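Local coordinates for protein myosin regulatory light chain (Physarum polycephalum, PDB 2BL0) that binds calcium in its N-terminal EF-hand pair and, as the regulatory light chain of a myosin II, forms part of the motor's regulatory domain, at residues V5-F15 against I59-G69; I23-L32 against A42-E50. One frame throughout, in Å; residues are numbered along the deposited sequence.

Both contacts belong to the N-terminal EF-hand pair, and their centres lie about 14 Å apart. Along the chain the order is helix 3-15, strand 22-24, helix 25-35, helix 41-51, strand 58-60 and helix 61-72. Contact 1 therefore joins the first and last helices of the pair, whereas contact 2 joins the two middle ones. The short antiparallel sheet of strands 22-24 and 58-60 ties them together: Ile23 of contact 2 and Ile59 of contact 1 are backbone partners, Phe12 packs on Ile23 and Phe48 on Ile59. The two contacts thus meet at the sheet, beside the calcium site, and each is also reached by a chain of another protein.

Contact 1: residues V5-F15 against I59-G69; sequences VSEFKEAFELF and IQFPEFLSMMG. With CA (calcium ion), chain E.
Lys9 lays its aliphatic chain over the ring of Phe61, with CD 3.5 Å from the ring centroid and almost on the ring normal. The first helix of an EF-hand pair here meets the last: helices 5-15 and 61-69 run at 127° to one another, their axes 10.1 Å apart at closest approach. The Lys9 chain starts with CG anti to the backbone N (chi1 180°); the bend at chi2 lays CD over the ring, and a second at chi4 turns NZ to Glu13. There NZ forms a salt bridge with Glu13 OE2, 2.7 Å away, met from above the carboxylate plane. Leu65 CB backs the opposite face of Phe61. Phe61 in turn points its edge at the face of Phe12 in an offset edge-to-face pair, the centroids 5.5 Å apart and the planes at 63°. Phe64 completes this aromatic cluster: its CB touches Phe12 CD1, and its ring edge runs up to the backbone oxygen of Phe8.

Farther toward the start of helix 5-15, Phe8 is a knob in the hole formed by Phe64, Leu65, Met68 and Gly69. Met68 CB sits squarely over its ring, 3.8 Å from the centroid, while the bent methionine chain brings CE against Phe8 CE1. Leu65 CD1 meets Phe8 CD2 at 3.8 Å, and an aromatic side chain of another protein chain also meets the Phe8 ring. At the other end, Ile59 O, on the short strand 58-60, lies at the edge of the Phe12 ring. Glu63, the bidentate ligand, completes the calcium site formed with Asp52, Thr54, Asn56 and the backbone oxygen of Lys58. Its OE1 is 2.5 Å from the calcium ion and also receives a nearly straight bond from Gln60 N through its anti lone pair.

Contact 2: residues I23-L32 against A42-E50; sequences ITKEGLQTVL and AAFNEMFNE
Phe44 drives its ring as a knob between Lys25, Leu28, Gln29 and Leu32 of the facing helix. The inner side is tight: Leu32 CD1 meets the ring edge 3.6 Å from Phe44 CD1, and Leu28 CD2 touches Phe44 CE1, Phe48 CD1 and Met47 CG. In this EF-hand pair the contact joins the helix leaving the first loop to the one entering the second, calcium-binding loop. Phe48 lies close to Asp52 of that site, and its ring edge abuts Ile23 O of the strand before helix 25-32. On the solvent side polar chains take over. Gln29, bent at chi2 (-75°), lays its amide flat on one Phe44 face, the planes 10° apart and NE2 3.4 Å from Phe44 CE2. Exposed Lys25 rests CG over the centre of the Phe48 ring, 3.5 Å from the centroid, then runs out extended to a hydrogen bond, NZ to Asn45 OD1 at 3.2 Å, with the donor above the carbonyl plane. With Phe48 cut back to an alanine, the Lys25 chain would probably lose the ring under its CG and a gap would open beside Leu28 CD2. Thr24 OG1 caps helix 25-32 by accepting from Gly27 N at 3.0 Å.

Contact 1: residues V5-F15 against I59-G69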
# COMPACT_ATOMS: atom_id res chain seq x y z
N VAL C 5 8.46 14.00 -14.41
CA VAL C 5 8.63 14.67 -15.69
C VAL C 5 9.23 16.06 -15.48
O VAL C 5 10.14 16.45 -16.21
CB VAL C 5 7.30 14.79 -16.47
CG1 VAL C 5 7.46 15.67 -17.73
CG2 VAL C 5 6.78 13.40 -16.85
N SER C 6 8.73 16.81 -14.50
CA SER C 6 9.24 18.16 -14.28
C SER C 6 10.71 18.12 -13.87
O SER C 6 11.49 18.96 -14.31
CB SER C 6 8.40 18.91 -13.24
OG SER C 6 8.49 18.27 -11.99
N GLU C 7 11.08 17.13 -13.08
CA GLU C 7 12.46 16.97 -12.67
C GLU C 7 13.34 16.60 -13.88
O GLU C 7 14.46 17.11 -14.03
CB GLU C 7 12.55 15.87 -11.61
CG GLU C 7 13.92 15.73 -11.03
CD GLU C 7 13.95 14.85 -9.81
OE1 GLU C 7 13.57 13.66 -9.93
OE2 GLU C 7 14.37 15.35 -8.75
N PHE C 8 12.86 15.71 -14.72
CA PHE C 8 13.64 15.37 -15.91
C PHE C 8 13.76 16.56 -16.84
O PHE C 8 14.80 16.75 -17.44
CB PHE C 8 13.07 14.17 -16.66
CG PHE C 8 13.20 12.88 -15.91
CD1 PHE C 8 14.34 12.59 -15.16
CD2 PHE C 8 12.17 11.96 -15.92
CE1 PHE C 8 14.44 11.41 -14.47
CE2 PHE C 8 12.28 10.79 -15.24
CZ PHE C 8 13.43 10.52 -14.51
N LYS C 9 12.73 17.39 -16.92
CA LYS C 9 12.77 18.57 -17.77
C LYS C 9 13.77 19.58 -17.20
O LYS C 9 14.55 20.15 -17.95
CB LYS C 9 11.37 19.19 -17.92
CG LYS C 9 11.28 20.44 -18.79
CD LYS C 9 11.54 20.15 -20.25
CE LYS C 9 11.56 21.42 -21.11
NZ LYS C 9 12.70 21.40 -22.07
N GLU C 10 13.78 19.76 -15.88
CA GLU C 10 14.72 20.66 -15.23
C GLU C 10 16.16 20.21 -15.51
O GLU C 10 17.02 21.03 -15.81
CB GLU C 10 14.44 20.76 -13.72
CG GLU C 10 13.19 21.56 -13.41
CD GLU C 10 12.71 21.44 -11.97
OE1 GLU C 10 13.30 20.66 -11.20
OE2 GLU C 10 11.72 22.13 -11.62
N ALA C 11 16.42 18.91 -15.43
CA ALA C 11 17.74 18.36 -15.70
C ALA C 11 18.14 18.60 -17.14
O ALA C 11 19.26 19.01 -17.42
CB ALA C 11 17.79 16.88 -15.39
N PHE C 12 17.23 18.30 -18.06
CA PHE C 12 17.50 18.51 -19.48
C PHE C 12 17.87 19.99 -19.73
O PHE C 12 18.80 20.30 -20.49
CB PHE C 12 16.28 18.12 -20.31
CG PHE C 12 16.50 18.24 -21.79
CD1 PHE C 12 17.06 17.20 -22.51
CD2 PHE C 12 16.16 19.41 -22.46
CE1 PHE C 12 17.27 17.33 -23.89
CE2 PHE C 12 16.37 19.56 -23.82
CZ PHE C 12 16.93 18.50 -24.53
N GLU C 13 17.13 20.89 -19.09
CA GLU C 13 17.37 22.32 -19.24
C GLU C 13 18.79 22.67 -18.77
O GLU C 13 19.47 23.48 -19.40
CB GLU C 13 16.32 23.14 -18.47
CG GLU C 13 14.96 23.18 -19.16
CD GLU C 13 15.04 23.71 -20.57
OE1 GLU C 13 15.31 24.91 -20.75
OE2 GLU C 13 14.86 22.90 -21.50
N LEU C 14 19.24 22.07 -17.68
CA LEU C 14 20.61 22.32 -17.19
C LEU C 14 21.62 21.79 -18.18
O LEU C 14 22.66 22.41 -18.40
CB LEU C 14 20.88 21.64 -15.83
CG LEU C 14 20.29 22.27 -14.57
CD1 LEU C 14 20.93 21.61 -13.35
CD2 LEU C 14 20.50 23.79 -14.54
N PHE C 15 21.30 20.66 -18.82
CA PHE C 15 22.18 20.08 -19.82
C PHE C 15 22.13 20.82 -21.17
O PHE C 15 22.93 20.52 -22.08
CB PHE C 15 21.85 18.60 -20.06
CG PHE C 15 21.87 17.75 -18.79
CD1 PHE C 15 22.65 18.10 -17.68
CD2 PHE C 15 21.11 16.60 -18.72
CE1 PHE C 15 22.64 17.34 -16.54
CE2 PHE C 15 21.11 15.82 -17.59
CZ PHE C 15 21.87 16.18 -16.50
N ILE C 59 19.59 15.16 -29.35
CA ILE C 59 18.70 14.63 -28.33
C ILE C 59 17.68 15.72 -27.97
O ILE C 59 18.05 16.73 -27.38
CB ILE C 59 19.47 14.22 -27.04
CG1 ILE C 59 20.59 13.21 -27.33
CG2 ILE C 59 18.47 13.67 -25.98
CD1 ILE C 59 21.58 13.01 -26.18
N GLN C 60 16.43 15.52 -28.35
CA GLN C 60 15.33 16.42 -27.96
C GLN C 60 14.87 16.05 -26.56
O GLN C 60 15.06 14.93 -26.12
CB GLN C 60 14.14 16.30 -28.91
CG GLN C 60 14.43 16.31 -30.42
CD GLN C 60 15.21 17.52 -30.89
OE1 GLN C 60 16.05 17.41 -31.81
NE2 GLN C 60 14.95 18.68 -30.28
N PHE C 61 14.20 16.97 -25.87
CA PHE C 61 13.64 16.62 -24.57
C PHE C 61 12.77 15.35 -24.60
O PHE C 61 12.96 14.48 -23.78
CB PHE C 61 12.88 17.78 -23.91
CG PHE C 61 12.23 17.36 -22.62
CD1 PHE C 61 13.01 16.88 -21.58
CD2 PHE C 61 10.85 17.38 -22.46
CE1 PHE C 61 12.45 16.44 -20.41
CE2 PHE C 61 10.27 16.95 -21.28
CZ PHE C 61 11.09 16.47 -20.24
N PRO C 62 11.78 15.22 -25.50
CA PRO C 62 10.97 13.99 -25.48
C PRO C 62 11.78 12.69 -25.59
O PRO C 62 11.36 11.69 -25.02
CB PRO C 62 10.02 14.16 -26.65
CG PRO C 62 9.87 15.69 -26.78
CD PRO C 62 11.24 16.22 -26.44
N GLU C 63 12.90 12.72 -26.32
CA GLU C 63 13.80 11.57 -26.44
C GLU C 63 14.48 11.26 -25.10
O GLU C 63 14.54 10.12 -24.67
CB GLU C 63 14.84 11.82 -27.52
CG GLU C 63 14.29 11.82 -28.94
CD GLU C 63 15.36 12.14 -29.97
OE1 GLU C 63 15.88 13.25 -29.90
OE2 GLU C 63 15.76 11.28 -30.79
N PHE C 64 15.03 12.30 -24.47
CA PHE C 64 15.64 12.19 -23.15
C PHE C 64 14.61 11.68 -22.14
O PHE C 64 14.89 10.77 -21.37
CB PHE C 64 16.16 13.57 -22.74
CG PHE C 64 16.73 13.65 -21.34
CD1 PHE C 64 18.00 13.17 -21.08
CD2 PHE C 64 15.99 14.23 -20.31
CE1 PHE C 64 18.54 13.24 -19.80
CE2 PHE C 64 16.52 14.31 -19.02
CZ PHE C 64 17.81 13.82 -18.77
N LEU C 65 13.41 12.27 -22.17
CA LEU C 65 12.33 11.90 -21.26
C LEU C 65 11.95 10.44 -21.38
O LEU C 65 11.81 9.73 -20.36
CB LEU C 65 11.06 12.74 -21.52
CG LEU C 65 9.88 12.46 -20.57
CD1 LEU C 65 10.33 12.69 -19.13
CD2 LEU C 65 8.67 13.32 -20.93
N SER C 66 11.77 9.97 -22.62
CA SER C 66 11.43 8.58 -22.85
C SER C 66 12.51 7.64 -22.25
O SER C 66 12.18 6.62 -21.60
CB SER C 66 11.25 8.29 -24.34
OG SER C 66 10.98 6.90 -24.56
N MET C 67 13.77 7.99 -22.45
CA MET C 67 14.89 7.17 -22.00
C MET C 67 14.98 7.12 -20.48
O MET C 67 15.07 6.02 -19.89
CB MET C 67 16.20 7.66 -22.62
CG MET C 67 17.46 6.96 -22.06
SD MET C 67 18.92 7.84 -22.46
CE MET C 67 18.78 9.24 -21.38
N MET C 68 14.91 8.30 -19.85
CA MET C 68 15.02 8.39 -18.40
C MET C 68 13.82 7.69 -17.75
O MET C 68 13.99 6.97 -16.77
CB MET C 68 15.09 9.84 -17.94
CG MET C 68 16.33 10.60 -18.40
SD MET C 68 17.84 9.91 -17.72
CE MET C 68 17.70 10.29 -16.06
N GLY C 69 12.63 7.92 -18.30
CA GLY C 69 11.41 7.23 -17.86
C GLY C 69 11.49 5.72 -17.90
O GLY C 69 11.05 5.05 -16.96
CA CA E . 17.05 12.89 -32.07

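Contact 2: residues I23-L32 against A42-E50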
# COMPACT_ATOMS: atom_id res chain seq x y z
N ILE C 23 20.51 18.40 -27.39
CA ILE C 23 21.87 18.06 -27.00
C ILE C 23 22.54 17.31 -28.11
O ILE C 23 22.10 16.23 -28.49
CB ILE C 23 21.88 17.18 -25.75
CG1 ILE C 23 21.12 17.87 -24.60
CG2 ILE C 23 23.34 16.81 -25.38
CD1 ILE C 23 20.88 16.98 -23.41
N THR C 24 23.64 17.88 -28.60
CA THR C 24 24.46 17.25 -29.61
C THR C 24 25.55 16.43 -28.95
O THR C 24 25.75 16.54 -27.75
CB THR C 24 25.11 18.31 -30.51
OG1 THR C 24 25.93 19.18 -29.71
CG2 THR C 24 24.08 19.24 -31.12
N LYS C 25 26.27 15.63 -29.74
CA LYS C 25 27.42 14.89 -29.22
C LYS C 25 28.44 15.85 -28.62
O LYS C 25 28.91 15.62 -27.53
CB LYS C 25 28.10 14.02 -30.28
CG LYS C 25 27.45 12.68 -30.45
CD LYS C 25 28.28 11.77 -31.35
CE LYS C 25 27.61 10.42 -31.51
NZ LYS C 25 28.57 9.38 -32.01
N GLU C 26 28.76 16.90 -29.38
CA GLU C 26 29.60 18.01 -28.93
C GLU C 26 29.13 18.58 -27.58
O GLU C 26 29.92 18.76 -26.64
CB GLU C 26 29.57 19.08 -30.03
CG GLU C 26 30.54 20.23 -29.88
CD GLU C 26 32.00 19.88 -30.15
OE1 GLU C 26 32.32 19.05 -31.04
OE2 GLU C 26 32.84 20.45 -29.45
N GLY C 27 27.84 18.86 -27.47
CA GLY C 27 27.29 19.39 -26.24
C GLY C 27 27.34 18.40 -25.10
O GLY C 27 27.61 18.78 -23.96
N LEU C 28 27.10 17.12 -25.38
CA LEU C 28 27.10 16.12 -24.32
C LEU C 28 28.51 15.96 -23.74
O LEU C 28 28.66 15.86 -22.52
CB LEU C 28 26.54 14.78 -24.79
CG LEU C 28 26.43 13.73 -23.67
CD1 LEU C 28 25.56 14.17 -22.50
CD2 LEU C 28 25.91 12.44 -24.27
N GLN C 29 29.52 16.01 -24.60
CA GLN C 29 30.91 16.00 -24.14
C GLN C 29 31.16 17.13 -23.15
O GLN C 29 31.79 16.91 -22.12
CB GLN C 29 31.87 16.13 -25.32
CG GLN C 29 31.83 14.96 -26.27
CD GLN C 29 32.52 13.72 -25.72
OE1 GLN C 29 32.80 13.61 -24.53
NE2 GLN C 29 32.79 12.77 -26.61
N THR C 30 30.67 18.32 -23.46
CA THR C 30 30.84 19.47 -22.57
C THR C 30 30.10 19.29 -21.27
O THR C 30 30.63 19.59 -20.20
CB THR C 30 30.38 20.74 -23.30
OG1 THR C 30 31.25 20.98 -24.41
CG2 THR C 30 30.53 21.97 -22.44
N VAL C 31 28.87 18.76 -21.34
CA VAL C 31 28.09 18.49 -20.15
C VAL C 31 28.79 17.51 -19.20
O VAL C 31 28.86 17.72 -17.98
CB VAL C 31 26.67 17.95 -20.55
CG1 VAL C 31 25.96 17.42 -19.36
CG2 VAL C 31 25.87 19.07 -21.21
N LEU C 32 29.33 16.43 -19.76
CA LEU C 32 30.04 15.44 -18.94
C LEU C 32 31.25 16.07 -18.25
O LEU C 32 31.51 15.81 -17.08
CB LEU C 32 30.44 14.23 -19.79
CG LEU C 32 29.26 13.39 -20.28
CD1 LEU C 32 29.70 12.42 -21.37
CD2 LEU C 32 28.62 12.65 -19.12
N ALA C 42 33.54 4.14 -25.99
CA ALA C 42 32.46 3.22 -26.35
C ALA C 42 31.20 3.48 -25.54
O ALA C 42 30.11 3.46 -26.07
CB ALA C 42 32.89 1.76 -26.16
N ALA C 43 31.37 3.70 -24.24
CA ALA C 43 30.24 4.02 -23.38
C ALA C 43 29.62 5.38 -23.73
O ALA C 43 28.42 5.52 -23.59
CB ALA C 43 30.66 3.98 -21.90
N PHE C 44 30.40 6.34 -24.21
CA PHE C 44 29.86 7.64 -24.64
C PHE C 44 28.96 7.49 -25.85
O PHE C 44 27.85 8.00 -25.88
CB PHE C 44 30.96 8.66 -24.96
CG PHE C 44 30.43 9.96 -25.50
CD1 PHE C 44 29.98 10.94 -24.63
CD2 PHE C 44 30.32 10.17 -26.87
CE1 PHE C 44 29.47 12.12 -25.11
CE2 PHE C 44 29.80 11.35 -27.36
CZ PHE C 44 29.37 12.33 -26.48
N ASN C 45 29.44 6.80 -26.88
CA ASN C 45 28.62 6.59 -28.06
C ASN C 45 27.36 5.84 -27.71
O ASN C 45 26.28 6.17 -28.22
CB ASN C 45 29.40 5.85 -29.16
CG ASN C 45 30.48 6.70 -29.77
OD1 ASN C 45 30.36 7.92 -29.83
ND2 ASN C 45 31.57 6.06 -30.21
N GLU C 46 27.47 4.85 -26.82
CA GLU C 46 26.32 4.06 -26.37
C GLU C 46 25.30 4.96 -25.67
O GLU C 46 24.11 4.89 -25.95
CB GLU C 46 26.79 2.96 -25.41
CG GLU C 46 25.72 2.15 -24.69
CD GLU C 46 26.35 1.14 -23.74
OE1 GLU C 46 27.08 1.54 -22.80
OE2 GLU C 46 26.14 -0.08 -23.94
N MET C 47 25.76 5.83 -24.78
CA MET C 47 24.84 6.66 -24.00
C MET C 47 24.17 7.69 -24.92
O MET C 47 22.99 7.98 -24.78
CB MET C 47 25.50 7.30 -22.78
CG MET C 47 26.15 8.69 -22.98
SD MET C 47 27.00 9.28 -21.51
CE MET C 47 25.69 9.93 -20.61
N PHE C 48 24.92 8.22 -25.89
CA PHE C 48 24.36 9.22 -26.79
C PHE C 48 23.27 8.58 -27.66
O PHE C 48 22.18 9.13 -27.83
CB PHE C 48 25.41 9.91 -27.67
CG PHE C 48 24.83 11.04 -28.48
CD1 PHE C 48 24.68 12.30 -27.92
CD2 PHE C 48 24.34 10.81 -29.75
CE1 PHE C 48 24.08 13.33 -28.62
CE2 PHE C 48 23.73 11.82 -30.46
CZ PHE C 48 23.60 13.09 -29.90
N ASN C 49 23.58 7.41 -28.19
CA ASN C 49 22.69 6.69 -29.07
C ASN C 49 21.46 6.20 -28.31
O ASN C 49 20.40 6.15 -28.88
CB ASN C 49 23.41 5.53 -29.76
CG ASN C 49 24.54 5.98 -30.72
OD1 ASN C 49 25.46 5.22 -30.98
ND2 ASN C 49 24.46 7.21 -31.26
N GLU C 50 21.61 5.87 -27.03
CA GLU C 50 20.46 5.46 -26.20
C GLU C 50 19.45 6.61 -26.14
O GLU C 50 18.22 6.39 -26.22
CB GLU C 50 20.90 5.16 -24.74
CG GLU C 50 21.55 3.81 -24.52
CD GLU C 50 22.12 3.61 -23.13
OE1 GLU C 50 22.33 4.61 -22.39
OE2 GLU C 50 22.38 2.44 -22.77